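Local coordinates for protein urocanate hydratase (Paenibacillus sp. Soil724D2, PDB 7NED) that catalyses the hydration of thiourocanate in bacterial ergothioneine breakdown, and probably of urocanate, with NAD+ as cofactor, at residues L165-T177 / D194-T206. Numbering follows the deposited sequence.
With NAD (nicotinamide-adenine-dinucleotide), chain C; URO ((2E)-3-(1H-imidazol-4-yl)acrylic acid), chain B.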
loop_
_atom_site.group_PDB
_atom_site.type_symbol
_atom_site.label_atom_id
_atom_site.label_comp_id
_atom_site.label_asym_id
_atom_site.label_seq_id
_atom_site.Cartn_x
_atom_site.Cartn_y
_atom_site.Cartn_z
ATOM N N LEU A 165 8.945 -28.843 9.259
ATOM C CA LEU A 165 8.338 -29.592 8.168
ATOM C C LEU A 165 6.861 -29.236 8.018
ATOM O O LEU A 165 6.013 -30.135 7.898
ATOM C CB LEU A 165 8.481 -31.088 8.403
ATOM C CG LEU A 165 9.920 -31.626 8.380
ATOM C CD1 LEU A 165 9.933 -33.136 8.708
ATOM C CD2 LEU A 165 10.527 -31.365 6.985
ATOM N N GLY A 166 6.554 -27.941 8.018
ATOM C CA GLY A 166 5.205 -27.442 7.806
ATOM C C GLY A 166 4.874 -27.290 6.333
ATOM O O GLY A 166 5.418 -27.997 5.473
ATOM N N GLY A 167 3.962 -26.357 6.036
ATOM C CA GLY A 167 3.518 -26.169 4.656
ATOM C C GLY A 167 4.651 -25.914 3.683
ATOM O O GLY A 167 4.753 -26.569 2.643
ATOM N N MET A 168 5.536 -25.046 4.106
ATOM C CA MET A 168 6.657 -24.653 3.321
ATOM C C MET A 168 7.895 -25.399 3.698
ATOM O O MET A 168 8.565 -25.840 2.838
ATOM C CB MET A 168 6.854 -23.171 3.406
ATOM C CG MET A 168 5.563 -22.452 3.127
ATOM S SD MET A 168 5.343 -22.188 1.416
ATOM C CE MET A 168 4.926 -23.730 0.691
ATOM N N GLY A 169 8.161 -25.515 4.998
ATOM C CA GLY A 169 9.320 -26.295 5.444
ATOM C C GLY A 169 9.314 -27.734 4.965
ATOM O O GLY A 169 10.378 -28.333 4.740
ATOM N N GLY A 170 8.133 -28.308 4.787
ATOM C CA GLY A 170 8.046 -29.673 4.311
ATOM C C GLY A 170 8.671 -29.896 2.943
ATOM O O GLY A 170 8.941 -31.046 2.579
ATOM N N ALA A 171 8.909 -28.823 2.167
ATOM C CA ALA A 171 9.577 -28.975 0.878
ATOM C C ALA A 171 11.074 -29.215 1.021
ATOM O O ALA A 171 11.727 -29.640 0.057
ATOM C CB ALA A 171 9.363 -27.730 0.016
ATOM N N GLN A 172 11.642 -28.907 2.173
ATOM C CA GLN A 172 13.096 -28.907 2.278
ATOM C C GLN A 172 13.693 -30.297 2.081
ATOM O O GLN A 172 14.722 -30.404 1.396
ATOM C CB GLN A 172 13.502 -28.326 3.638
ATOM C CG GLN A 172 13.178 -26.873 3.844
ATOM C CD GLN A 172 13.512 -26.454 5.249
ATOM O OE1 GLN A 172 14.500 -25.750 5.487
ATOM N NE2 GLN A 172 12.742 -26.970 6.214
ATOM N N PRO A 173 13.146 -31.368 2.647
ATOM C CA PRO A 173 13.801 -32.673 2.451
ATOM C C PRO A 173 13.860 -33.073 0.992
ATOM O O PRO A 173 14.867 -33.642 0.548
ATOM C CB PRO A 173 12.939 -33.645 3.290
ATOM C CG PRO A 173 11.678 -32.902 3.578
ATOM C CD PRO A 173 12.027 -31.447 3.598
ATOM N N LEU A 174 12.804 -32.787 0.223
ATOM C CA LEU A 174 12.835 -33.137 -1.187
ATOM C C LEU A 174 13.756 -32.210 -1.973
ATOM O O LEU A 174 14.483 -32.660 -2.862
ATOM C CB LEU A 174 11.436 -33.119 -1.759
ATOM C CG LEU A 174 11.246 -33.780 -3.100
ATOM C CD1 LEU A 174 11.835 -35.248 -3.162
ATOM C CD2 LEU A 174 9.754 -33.789 -3.381
ATOM N N ALA A 175 13.754 -30.919 -1.661
ATOM C CA ALA A 175 14.744 -30.055 -2.272
ATOM C C ALA A 175 16.143 -30.576 -1.970
ATOM O O ALA A 175 16.994 -30.624 -2.854
ATOM C CB ALA A 175 14.590 -28.614 -1.773
ATOM N N GLY A 176 16.381 -30.982 -0.723
ATOM C CA GLY A 176 17.696 -31.495 -0.361
ATOM C C GLY A 176 18.074 -32.725 -1.166
ATOM O O GLY A 176 19.135 -32.766 -1.785
ATOM N N THR A 177 17.202 -33.729 -1.212
ATOM C CA THR A 177 17.617 -34.953 -1.915
ATOM C C THR A 177 17.631 -34.785 -3.433
ATOM O O THR A 177 18.456 -35.413 -4.121
ATOM C CB THR A 177 16.746 -36.142 -1.519
ATOM O OG1 THR A 177 15.379 -35.890 -1.845
ATOM C CG2 THR A 177 16.908 -36.463 -0.026
ATOM N N ASP A 194 5.240 -37.449 10.155
ATOM C CA ASP A 194 4.539 -38.547 9.484
ATOM C C ASP A 194 3.905 -38.081 8.176
ATOM O O ASP A 194 3.946 -38.787 7.160
ATOM C CB ASP A 194 3.449 -39.101 10.400
ATOM C CG ASP A 194 3.991 -40.057 11.411
ATOM O OD1 ASP A 194 4.866 -40.859 11.040
ATOM O OD2 ASP A 194 3.535 -40.004 12.578
ATOM N N ARG A 195 3.253 -36.923 8.199
ATOM C CA ARG A 195 2.674 -36.378 6.975
ATOM C C ARG A 195 3.704 -36.336 5.851
ATOM O O ARG A 195 3.424 -36.735 4.718
ATOM C CB ARG A 195 2.088 -34.984 7.255
ATOM C CG ARG A 195 1.345 -34.385 6.074
ATOM C CD ARG A 195 0.243 -35.332 5.644
ATOM N NE ARG A 195 -0.519 -34.877 4.482
ATOM C CZ ARG A 195 -1.644 -35.456 4.067
ATOM N NH1 ARG A 195 -2.283 -34.989 2.997
ATOM N NH2 ARG A 195 -2.118 -36.518 4.716
ATOM N N ARG A 196 4.912 -35.858 6.141
ATOM C CA ARG A 196 5.884 -35.747 5.061
ATOM C C ARG A 196 6.380 -37.122 4.645
ATOM O O ARG A 196 6.644 -37.365 3.461
ATOM C CB ARG A 196 7.052 -34.862 5.474
ATOM C CG ARG A 196 6.645 -33.429 5.902
ATOM C CD ARG A 196 5.610 -32.804 5.002
ATOM N NE ARG A 196 4.960 -31.737 5.744
ATOM C CZ ARG A 196 3.700 -31.334 5.605
ATOM N NH1 ARG A 196 3.246 -30.393 6.413
ATOM N NH2 ARG A 196 2.906 -31.834 4.667
ATOM N N LEU A 197 6.520 -38.029 5.607
ATOM C CA LEU A 197 6.878 -39.399 5.254
ATOM C C LEU A 197 5.836 -39.985 4.307
ATOM O O LEU A 197 6.168 -40.567 3.275
ATOM C CB LEU A 197 7.000 -40.252 6.520
ATOM C CG LEU A 197 7.675 -41.602 6.348
ATOM C CD1 LEU A 197 9.180 -41.409 6.095
ATOM C CD2 LEU A 197 7.432 -42.533 7.557
ATOM N N GLN A 198 4.563 -39.797 4.617
ATOM C CA GLN A 198 3.536 -40.480 3.844
ATOM C C GLN A 198 3.239 -39.801 2.508
ATOM O O GLN A 198 2.681 -40.445 1.619
ATOM C CB GLN A 198 2.289 -40.617 4.701
ATOM C CG GLN A 198 2.569 -41.425 5.962
ATOM C CD GLN A 198 1.308 -41.805 6.697
ATOM O OE1 GLN A 198 0.202 -41.657 6.167
ATOM N NE2 GLN A 198 1.457 -42.278 7.936
ATOM N N THR A 199 3.622 -38.548 2.318
ATOM C CA THR A 199 3.514 -37.954 0.991
ATOM C C THR A 199 4.804 -38.080 0.212
ATOM O O THR A 199 4.901 -37.545 -0.903
ATOM C CB THR A 199 3.112 -36.467 1.094
ATOM O OG1 THR A 199 4.162 -35.719 1.730
ATOM C CG2 THR A 199 1.875 -36.356 1.915
ATOM N N ASN A 200 5.806 -38.736 0.790
ATOM C CA ASN A 200 7.091 -38.969 0.145
ATOM C C ASN A 200 7.868 -37.703 -0.132
ATOM O O ASN A 200 8.733 -37.679 -1.018
ATOM C CB ASN A 200 6.914 -39.783 -1.132
ATOM C CG ASN A 200 6.839 -41.235 -0.822
ATOM O OD1 ASN A 200 7.805 -41.801 -0.315
ATOM N ND2 ASN A 200 5.679 -41.828 -1.018
ATOM N N TYR A 201 7.611 -36.655 0.645
ATOM C CA TYR A 201 8.562 -35.566 0.694
ATOM C C TYR A 201 9.762 -35.928 1.542
ATOM O O TYR A 201 10.855 -35.358 1.356
ATOM C CB TYR A 201 7.893 -34.318 1.249
ATOM C CG TYR A 201 7.330 -33.437 0.198
ATOM C CD1 TYR A 201 6.150 -33.765 -0.482
ATOM C CD2 TYR A 201 8.002 -32.265 -0.154
ATOM C CE1 TYR A 201 5.623 -32.885 -1.474
ATOM C CE2 TYR A 201 7.522 -31.431 -1.144
ATOM C CZ TYR A 201 6.330 -31.743 -1.797
ATOM O OH TYR A 201 5.882 -30.870 -2.761
ATOM N N LEU A 202 9.583 -36.920 2.414
ATOM C CA LEU A 202 10.548 -37.326 3.409
ATOM C C LEU A 202 10.846 -38.819 3.244
ATOM O O LEU A 202 9.930 -39.619 3.047
ATOM C CB LEU A 202 9.996 -37.028 4.791
ATOM C CG LEU A 202 10.973 -37.309 5.917
ATOM C CD1 LEU A 202 12.205 -36.477 5.702
ATOM C CD2 LEU A 202 10.313 -36.981 7.276
ATOM N N GLN A 203 12.118 -39.192 3.353
ATOM C CA GLN A 203 12.470 -40.600 3.126
ATOM C C GLN A 203 12.448 -41.421 4.403
ATOM O O GLN A 203 11.965 -42.564 4.395
ATOM C CB GLN A 203 13.854 -40.700 2.493
ATOM C CG GLN A 203 13.833 -40.439 0.991
ATOM C CD GLN A 203 15.227 -40.330 0.395
ATOM O OE1 GLN A 203 16.225 -40.496 1.103
ATOM N NE2 GLN A 203 15.304 -40.049 -0.918
ATOM N N ARG A 204 13.002 -40.880 5.488
ATOM C CA ARG A 204 13.170 -41.603 6.739
ATOM C C ARG A 204 12.789 -40.711 7.912
ATOM O O ARG A 204 12.884 -39.489 7.823
ATOM C CB ARG A 204 14.618 -42.063 6.964
ATOM C CG ARG A 204 15.121 -43.005 5.918
ATOM C CD ARG A 204 16.552 -43.428 6.206
ATOM N NE ARG A 204 17.097 -44.171 5.084
ATOM C CZ ARG A 204 18.380 -44.495 4.941
ATOM N NH1 ARG A 204 19.281 -44.185 5.875
ATOM N NH2 ARG A 204 18.757 -45.129 3.856
ATOM N N LYS A 205 12.385 -41.332 9.029
ATOM C CA LYS A 205 12.096 -40.598 10.260
ATOM C C LYS A 205 12.688 -41.350 11.444
ATOM O O LYS A 205 12.913 -42.557 11.393
ATOM C CB LYS A 205 10.590 -40.399 10.474
ATOM C CG LYS A 205 9.896 -41.676 10.973
ATOM C CD LYS A 205 8.404 -41.460 11.289
ATOM C CE LYS A 205 7.895 -42.455 12.338
ATOM N NZ LYS A 205 6.495 -42.173 12.790
ATOM N N THR A 206 12.950 -40.618 12.515
ATOM C CA THR A 206 13.449 -41.238 13.725
ATOM C C THR A 206 13.193 -40.280 14.873
ATOM O O THR A 206 12.982 -39.077 14.664
ATOM C CB THR A 206 14.935 -41.550 13.604
ATOM O OG1 THR A 206 15.398 -42.148 14.816
ATOM C CG2 THR A 206 15.727 -40.232 13.346
HETATM P PA NAD C . 4.178 -23.885 9.323
HETATM O O1A NAD C . 3.839 -23.160 10.623
HETATM O O2A NAD C . 3.250 -24.704 8.521
HETATM O O5B NAD C . 5.285 -25.051 9.860
HETATM C C5B NAD C . 6.194 -24.593 10.777
HETATM C C4B NAD C . 6.874 -25.927 11.336
HETATM O O4B NAD C . 7.826 -25.674 12.331
HETATM C C3B NAD C . 5.680 -26.690 11.995
HETATM O O3B NAD C . 5.647 -27.981 11.545
HETATM C C2B NAD C . 6.043 -26.634 13.511
HETATM O O2B NAD C . 5.739 -27.799 14.187
HETATM C C1B NAD C . 7.564 -26.608 13.397
HETATM N N9A NAD C . 8.252 -26.020 14.547
HETATM C C8A NAD C . 7.893 -24.930 15.333
HETATM N N7A NAD C . 8.749 -24.679 16.291
HETATM C C5A NAD C . 9.747 -25.631 16.124
HETATM C C6A NAD C . 10.937 -25.905 16.834
HETATM N N6A NAD C . 11.318 -25.152 17.891
HETATM N N1A NAD C . 11.743 -26.930 16.438
HETATM C C2A NAD C . 11.293 -27.667 15.391
HETATM N N3A NAD C . 10.196 -27.528 14.629
HETATM C C4A NAD C . 9.435 -26.490 15.034
HETATM O O3 NAD C . 5.042 -22.770 8.639
HETATM P PN NAD C . 5.432 -22.898 7.098
HETATM O O1N NAD C . 4.437 -22.575 6.023
HETATM O O2N NAD C . 6.364 -24.085 6.966
HETATM O O5D NAD C . 6.544 -21.603 6.864
HETATM C C5D NAD C . 7.663 -21.641 7.767
HETATM C C4D NAD C . 8.473 -20.387 7.581
HETATM O O4D NAD C . 8.735 -20.144 6.212
HETATM C C3D NAD C . 7.443 -19.222 8.021
HETATM O O3D NAD C . 8.095 -18.229 8.805
HETATM C C2D NAD C . 6.995 -18.584 6.655
HETATM O O2D NAD C . 6.791 -17.230 6.667
HETATM C C1D NAD C . 8.430 -18.778 6.069
HETATM N N1N NAD C . 8.657 -18.386 4.671
HETATM C C2N NAD C . 8.623 -17.012 4.531
HETATM C C3N NAD C . 8.882 -16.413 3.309
HETATM C C7N NAD C . 8.754 -14.884 3.252
HETATM O O7N NAD C . 9.349 -14.173 2.443
HETATM N N7N NAD C . 7.857 -14.293 4.126
HETATM C C4N NAD C . 9.201 -17.265 2.244
HETATM C C5N NAD C . 9.242 -18.646 2.437
HETATM C C6N NAD C . 8.981 -19.218 3.694
HETATM O OAA URO B . 4.710 -20.495 -2.263
HETATM C CAI URO B . 3.761 -20.047 -1.491
HETATM O OAB URO B . 2.631 -20.277 -1.667
HETATM C CAC URO B . 4.106 -19.176 -0.355
HETATM C CAD URO B . 5.356 -18.866 -0.129
HETATM C CAJ URO B . 5.499 -18.028 1.003
HETATM C CAF URO B . 6.635 -17.748 1.701
HETATM N NAH URO B . 6.346 -17.045 2.841
HETATM C CAE URO B . 5.041 -16.896 2.820
HETATM N NAG URO B . 4.483 -17.473 1.733
HETATM O O HOH W 1 13.387 -36.568 0.151
#
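The glycine-rich dinucleotide-binding loop of the Rossmann-like domain, running from strand 159-163 into helix 172-178, is held through its Leu-165 carbonyl by Arg-196 of helix 190-198. Leu-165 O takes two N-H groups of this arginine side-on, NE at 2.9 Å and NH1 at 3.2 Å; it lies in the guanidinium plane, while NE sits above the carbonyl plane. CG packs against Leu-165 CB, and the bend at chi2 (-43°) brings CD and NE up to Gly-170 CA, where a side chain would collide with NE. NH1 also forms a salt bridge with Glu-34. An alanine in place of Arg-196 would probably cost Leu-165 O both of these bonds, leaving Glu-34 without this charged mate and the loop less firmly fixed. Farther along, Leu-174 lays CD2 over one face of the Tyr-201 ring, a CH-pi contact 4.1 Å from the centroid, and Pro-173 CB packs on Leu-202 CD1 at 3.8 Å. Water 1 joins Tyr-201 O to Thr-177 OG1. On the cofactor side, Gly-167 N donates to NAD O2A (3.1 Å), and Met-168 N and Gly-169 N to O2N. Glycine-rich-turn amides gripping a pyrophosphate between strand and helix are typical of Rossmann NAD-binding sites.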